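Local coordinates for threonine--tRNA ligase catalytic subunit (Aeropyrum pernix, PDB 3A32), which probably attaches threonine to its cognate tRNA in two steps, activating the amino acid with ATP and then transferring it to the acceptor end, at residues Y152-V157 and S316-L321; K274-G279 and G322-H327. All blocks are in the same frame, centred on the assembly; numbering follows the deposited sequence.

Interaction 1 of 2, residues Y152-V157 and S316-L321; sequences YGLLRV and SIERFL
Arg319 lays the aliphatic part of its side chain past the carbonyl of Leu155, a useful example of how a long polar residue can pack through its methylenes. About the CA-CB bond of Arg319, CG stands anti to the backbone N (chi1 -176°), and the chain runs extended as far as NE. Followed outward, CB lies 3.9 Å from Leu155 O, CG packs 3.9 Å from Leu155 CD2, CD stays beside the same carbonyl oxygen, and NE is slightly farther from it. The guanidinium meets that oxygen obliquely. The Leu155 side chain crosses the arginine at about a right angle, and its CD2 also reaches Arg319 O, 3.6 Å away.

One residue earlier on both segments, the loop leans on the start of the helix. Leu154 CB sits 3.5 Å from Glu318 O, while Leu154 O lies over Glu318 CB. Ser316 is the N-cap: its OG accepts from Arg319 N at 3.1 Å (162°). A water joins the two segments here, donating to Leu154 O at 2.9 Å and pairing with Ser316 OG at 2.6 Å, so the capping hydroxyl serves helix and loop together. The carboxylate of Glu318 turns elsewhere, to Thr161 N and Arg52.

In class II synthetase terms, the loop belongs to motif 2 and the strand-helix junction to motif 3. Residues 152-157 sit between antiparallel strands 134-143 and 159-170, close to helix 9-15 through His9, and rest on the first turn of helix 317-327 as it leaves strand 306-316.

Interaction 2 of 2, residues K274-G279 and G322-H327; sequences KEWQMG and GVYLEH
Tyr324, which packs beside the indole of Trp276, has its hydroxyl OH gripped twice, by Arg331 O and by Arg328 NH1, residues just beyond the helix. That helix, with the strand before it, forms motif 3 of the class II synthetase fold, and here it lies against the mostly antiparallel sheet of the catalytic core. The short axes of 274-279 and 322-327 pass 10.5 Å apart and run closer to antiparallel than perpendicular, at 144°. The gap is bridged by one large side chain on the strand, a concrete case of an aromatic residue filling a helix-sheet interface.

Trp276 points at the helix with CG anti to its own N (chi1 171°), and Val323 comes to meet it from the opposite direction. The six-membered rim of the indole reaches past Val323 to the next residue: CZ2 is 3.6 Å from Tyr324 N, and CH2 packs 3.9 Å from Tyr324 CB. One turn on, CZ3 touches His327 CB at 4.0 Å, with the imidazole inclined to the six-membered ring by 56°.

Both faces of the indole are covered. Met278 CE, from the same strand, rests 3.4 Å above the plane on one face; on the other, Val323 CG1 makes a CH-pi contact, 3.4 Å from the centroid of the five-membered ring and almost on its normal, with CE2 its nearest ring atom at 3.3 Å.

In the fold
Helix 317-327 is common to both interactions: its first turn meets the loop in interaction 1, and its later turns meet the sheet in interaction 2. Their centres lie 10 Å apart, and the side chains join directly, Leu155 CD2 lying 3.9 Å from Val323 CG2, and Phe320 CE1 3.6 Å from Met278 CE. Along the chain the order is 152-157, 274-279, 316-321 and 322-327, so the two contacts interleave. Strand 306-316, which leads into the helix, lies between strands 159-170 and 273-284 in the mixed sheet. The helix thus joins parts of the class II catalytic core that are far apart in sequence, away from the zinc site of Cys112, His166 and His310.

Interaction 1 of 2, residues Y152-V157 and S316-L321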
# COMPACT_ATOMS: atom_id res chain seq x y z
N TYR A 152 -2.02 -25.10 -1.92
CA TYR A 152 -3.06 -25.29 -0.91
C TYR A 152 -3.55 -23.95 -0.37
O TYR A 152 -2.81 -23.20 0.27
CB TYR A 152 -2.62 -26.24 0.24
CG TYR A 152 -3.76 -26.46 1.19
CD1 TYR A 152 -4.91 -27.16 0.79
CD2 TYR A 152 -3.76 -25.89 2.45
CE1 TYR A 152 -6.02 -27.30 1.62
CE2 TYR A 152 -4.86 -26.06 3.32
CZ TYR A 152 -5.98 -26.75 2.89
OH TYR A 152 -7.04 -26.90 3.74
N GLY A 153 -4.80 -23.63 -0.65
CA GLY A 153 -5.41 -22.43 -0.12
C GLY A 153 -4.54 -21.18 -0.19
O GLY A 153 -4.08 -20.79 -1.25
N LEU A 154 -4.34 -20.53 0.97
CA LEU A 154 -3.51 -19.35 1.11
C LEU A 154 -2.13 -19.74 1.63
O LEU A 154 -1.22 -18.89 1.70
CB LEU A 154 -4.17 -18.31 2.06
CG LEU A 154 -5.46 -17.61 1.59
CD1 LEU A 154 -6.07 -16.76 2.73
CD2 LEU A 154 -5.23 -16.74 0.34
N LEU A 155 -1.95 -21.02 1.93
CA LEU A 155 -0.74 -21.48 2.65
C LEU A 155 0.45 -21.64 1.74
O LEU A 155 1.56 -21.30 2.12
CB LEU A 155 -1.01 -22.76 3.45
CG LEU A 155 -2.19 -22.63 4.43
CD1 LEU A 155 -2.19 -23.80 5.41
CD2 LEU A 155 -2.17 -21.35 5.23
N ARG A 156 0.20 -22.19 0.54
CA ARG A 156 1.23 -22.44 -0.46
C ARG A 156 0.67 -21.99 -1.83
O ARG A 156 -0.25 -22.60 -2.38
CB ARG A 156 1.59 -23.93 -0.41
CG ARG A 156 2.43 -24.48 -1.54
CD ARG A 156 3.90 -24.14 -1.47
NE ARG A 156 4.52 -24.62 -0.24
CZ ARG A 156 5.74 -24.26 0.18
NH1 ARG A 156 6.49 -23.44 -0.54
NH2 ARG A 156 6.20 -24.69 1.34
N VAL A 157 1.20 -20.89 -2.34
CA VAL A 157 0.66 -20.21 -3.49
C VAL A 157 1.82 -19.73 -4.39
O VAL A 157 3.01 -19.74 -3.97
CB VAL A 157 -0.25 -19.01 -3.05
CG1 VAL A 157 -1.57 -19.48 -2.37
CG2 VAL A 157 0.47 -18.06 -2.08
N SER A 316 5.04 -15.22 5.17
CA SER A 316 4.02 -15.00 4.17
C SER A 316 2.78 -14.48 4.89
O SER A 316 2.28 -15.09 5.82
CB SER A 316 3.72 -16.29 3.43
OG SER A 316 2.54 -16.18 2.65
N ILE A 317 2.28 -13.32 4.42
CA ILE A 317 1.07 -12.68 4.96
C ILE A 317 -0.18 -13.49 4.63
O ILE A 317 -1.01 -13.70 5.49
CB ILE A 317 0.94 -11.23 4.44
CG1 ILE A 317 1.98 -10.37 5.18
CG2 ILE A 317 -0.52 -10.67 4.69
CD1 ILE A 317 2.58 -9.30 4.34
N GLU A 318 -0.29 -13.95 3.38
CA GLU A 318 -1.37 -14.88 3.01
C GLU A 318 -1.37 -16.12 3.92
O GLU A 318 -2.42 -16.51 4.46
CB GLU A 318 -1.23 -15.28 1.52
CG GLU A 318 -1.55 -14.19 0.50
CD GLU A 318 -0.44 -13.16 0.35
OE1 GLU A 318 0.64 -13.29 0.96
OE2 GLU A 318 -0.65 -12.17 -0.37
N ARG A 319 -0.20 -16.73 4.09
CA ARG A 319 -0.10 -17.96 4.91
C ARG A 319 -0.50 -17.64 6.33
O ARG A 319 -1.42 -18.28 6.86
CB ARG A 319 1.30 -18.54 4.90
CG ARG A 319 1.39 -19.85 5.64
CD ARG A 319 2.82 -20.40 5.74
NE ARG A 319 2.71 -21.84 6.05
CZ ARG A 319 2.57 -22.37 7.27
NH1 ARG A 319 2.61 -21.64 8.41
NH2 ARG A 319 2.41 -23.70 7.36
N PHE A 320 0.15 -16.64 6.93
CA PHE A 320 -0.21 -16.13 8.27
C PHE A 320 -1.70 -15.92 8.41
O PHE A 320 -2.26 -16.30 9.38
CB PHE A 320 0.45 -14.76 8.60
CG PHE A 320 0.30 -14.40 10.04
CD1 PHE A 320 1.27 -14.78 10.97
CD2 PHE A 320 -0.85 -13.74 10.48
CE1 PHE A 320 1.09 -14.50 12.34
CE2 PHE A 320 -1.03 -13.45 11.84
CZ PHE A 320 -0.06 -13.83 12.77
N LEU A 321 -2.30 -15.23 7.45
CA LEU A 321 -3.74 -14.94 7.44
C LEU A 321 -4.56 -16.24 7.36
O LEU A 321 -5.55 -16.36 8.07
CB LEU A 321 -4.09 -13.95 6.32
CG LEU A 321 -5.59 -13.63 6.28
CD1 LEU A 321 -6.03 -12.87 7.55
CD2 LEU A 321 -5.98 -12.84 5.00
O HOH W 1 1.50 -18.08 1.23

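Interaction 2 of 2, residues K274-G279 and G322-H327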
# COMPACT_ATOMS: atom_id res chain seq x y z
N LYS A 274 0.14 -28.02 18.82
CA LYS A 274 0.56 -27.87 17.40
C LYS A 274 1.47 -26.63 17.26
O LYS A 274 1.27 -25.63 17.94
CB LYS A 274 -0.64 -27.66 16.43
CG LYS A 274 -1.74 -28.74 16.41
CD LYS A 274 -3.08 -28.33 15.61
CE LYS A 274 -3.37 -29.27 14.31
NZ LYS A 274 -4.10 -30.69 14.48
N GLU A 275 2.48 -26.69 16.40
CA GLU A 275 3.29 -25.49 16.13
C GLU A 275 2.66 -24.69 15.01
O GLU A 275 2.13 -25.27 14.07
CB GLU A 275 4.70 -25.82 15.73
CG GLU A 275 5.48 -26.56 16.77
CD GLU A 275 6.93 -26.69 16.37
OE1 GLU A 275 7.31 -26.18 15.27
OE2 GLU A 275 7.68 -27.30 17.16
N TRP A 276 2.72 -23.37 15.15
CA TRP A 276 2.34 -22.45 14.09
C TRP A 276 3.59 -21.62 13.80
O TRP A 276 3.87 -20.66 14.54
CB TRP A 276 1.16 -21.55 14.54
CG TRP A 276 0.80 -20.41 13.62
CD1 TRP A 276 1.36 -20.10 12.39
CD2 TRP A 276 -0.24 -19.45 13.83
NE1 TRP A 276 0.75 -18.98 11.85
CE2 TRP A 276 -0.26 -18.58 12.69
CE3 TRP A 276 -1.17 -19.23 14.88
CZ2 TRP A 276 -1.15 -17.51 12.58
CZ3 TRP A 276 -2.05 -18.17 14.78
CH2 TRP A 276 -2.03 -17.31 13.63
N GLN A 277 4.33 -21.97 12.74
CA GLN A 277 5.55 -21.25 12.41
C GLN A 277 5.23 -19.92 11.75
O GLN A 277 4.36 -19.82 10.86
CB GLN A 277 6.50 -22.08 11.50
CG GLN A 277 7.98 -21.53 11.54
CD GLN A 277 8.98 -22.50 10.98
OE1 GLN A 277 9.40 -22.34 9.85
NE2 GLN A 277 9.38 -23.53 11.77
N MET A 278 5.94 -18.89 12.19
CA MET A 278 5.73 -17.53 11.70
C MET A 278 6.99 -17.03 10.96
O MET A 278 7.46 -17.75 10.04
CB MET A 278 5.30 -16.61 12.85
CG MET A 278 3.96 -17.04 13.35
SD MET A 278 3.41 -16.21 14.83
CE MET A 278 1.79 -16.89 14.99
N GLY A 279 7.54 -15.88 11.36
CA GLY A 279 8.69 -15.30 10.65
C GLY A 279 10.00 -15.98 11.08
O GLY A 279 9.98 -16.96 11.83
N GLY A 322 -4.13 -17.20 6.55
CA GLY A 322 -4.79 -18.49 6.46
C GLY A 322 -4.87 -19.20 7.80
O GLY A 322 -5.94 -19.67 8.22
N VAL A 323 -3.73 -19.30 8.47
CA VAL A 323 -3.64 -20.02 9.72
C VAL A 323 -4.37 -19.24 10.79
O VAL A 323 -5.08 -19.88 11.59
CB VAL A 323 -2.21 -20.24 10.16
CG1 VAL A 323 -2.20 -21.05 11.53
CG2 VAL A 323 -1.44 -21.01 9.08
N TYR A 324 -4.24 -17.89 10.78
CA TYR A 324 -5.04 -17.04 11.67
C TYR A 324 -6.55 -17.32 11.54
O TYR A 324 -7.26 -17.48 12.51
CB TYR A 324 -4.75 -15.52 11.46
CG TYR A 324 -5.56 -14.71 12.42
CD1 TYR A 324 -5.03 -14.29 13.68
CD2 TYR A 324 -6.89 -14.38 12.13
CE1 TYR A 324 -5.81 -13.58 14.59
CE2 TYR A 324 -7.67 -13.67 13.02
CZ TYR A 324 -7.13 -13.27 14.26
OH TYR A 324 -7.96 -12.60 15.13
N LEU A 325 -7.06 -17.37 10.32
CA LEU A 325 -8.50 -17.58 10.13
C LEU A 325 -8.95 -18.92 10.74
O LEU A 325 -10.04 -18.99 11.27
CB LEU A 325 -8.91 -17.48 8.63
CG LEU A 325 -8.82 -16.08 8.01
CD1 LEU A 325 -8.88 -16.19 6.45
CD2 LEU A 325 -9.95 -15.17 8.59
N GLU A 326 -8.11 -19.94 10.68
CA GLU A 326 -8.40 -21.20 11.33
C GLU A 326 -8.31 -21.15 12.85
O GLU A 326 -9.29 -21.48 13.51
CB GLU A 326 -7.62 -22.36 10.70
CG GLU A 326 -8.15 -22.68 9.25
CD GLU A 326 -7.23 -23.65 8.48
OE1 GLU A 326 -6.35 -24.21 9.16
OE2 GLU A 326 -7.35 -23.85 7.23
N HIS A 327 -7.20 -20.66 13.39
CA HIS A 327 -7.04 -20.55 14.84
C HIS A 327 -8.17 -19.72 15.48
O HIS A 327 -8.61 -20.03 16.58
CB HIS A 327 -5.65 -19.97 15.17
CG HIS A 327 -5.38 -19.81 16.64
ND1 HIS A 327 -5.23 -20.89 17.49
CD2 HIS A 327 -5.20 -18.71 17.40
CE1 HIS A 327 -5.01 -20.45 18.71
NE2 HIS A 327 -4.99 -19.13 18.68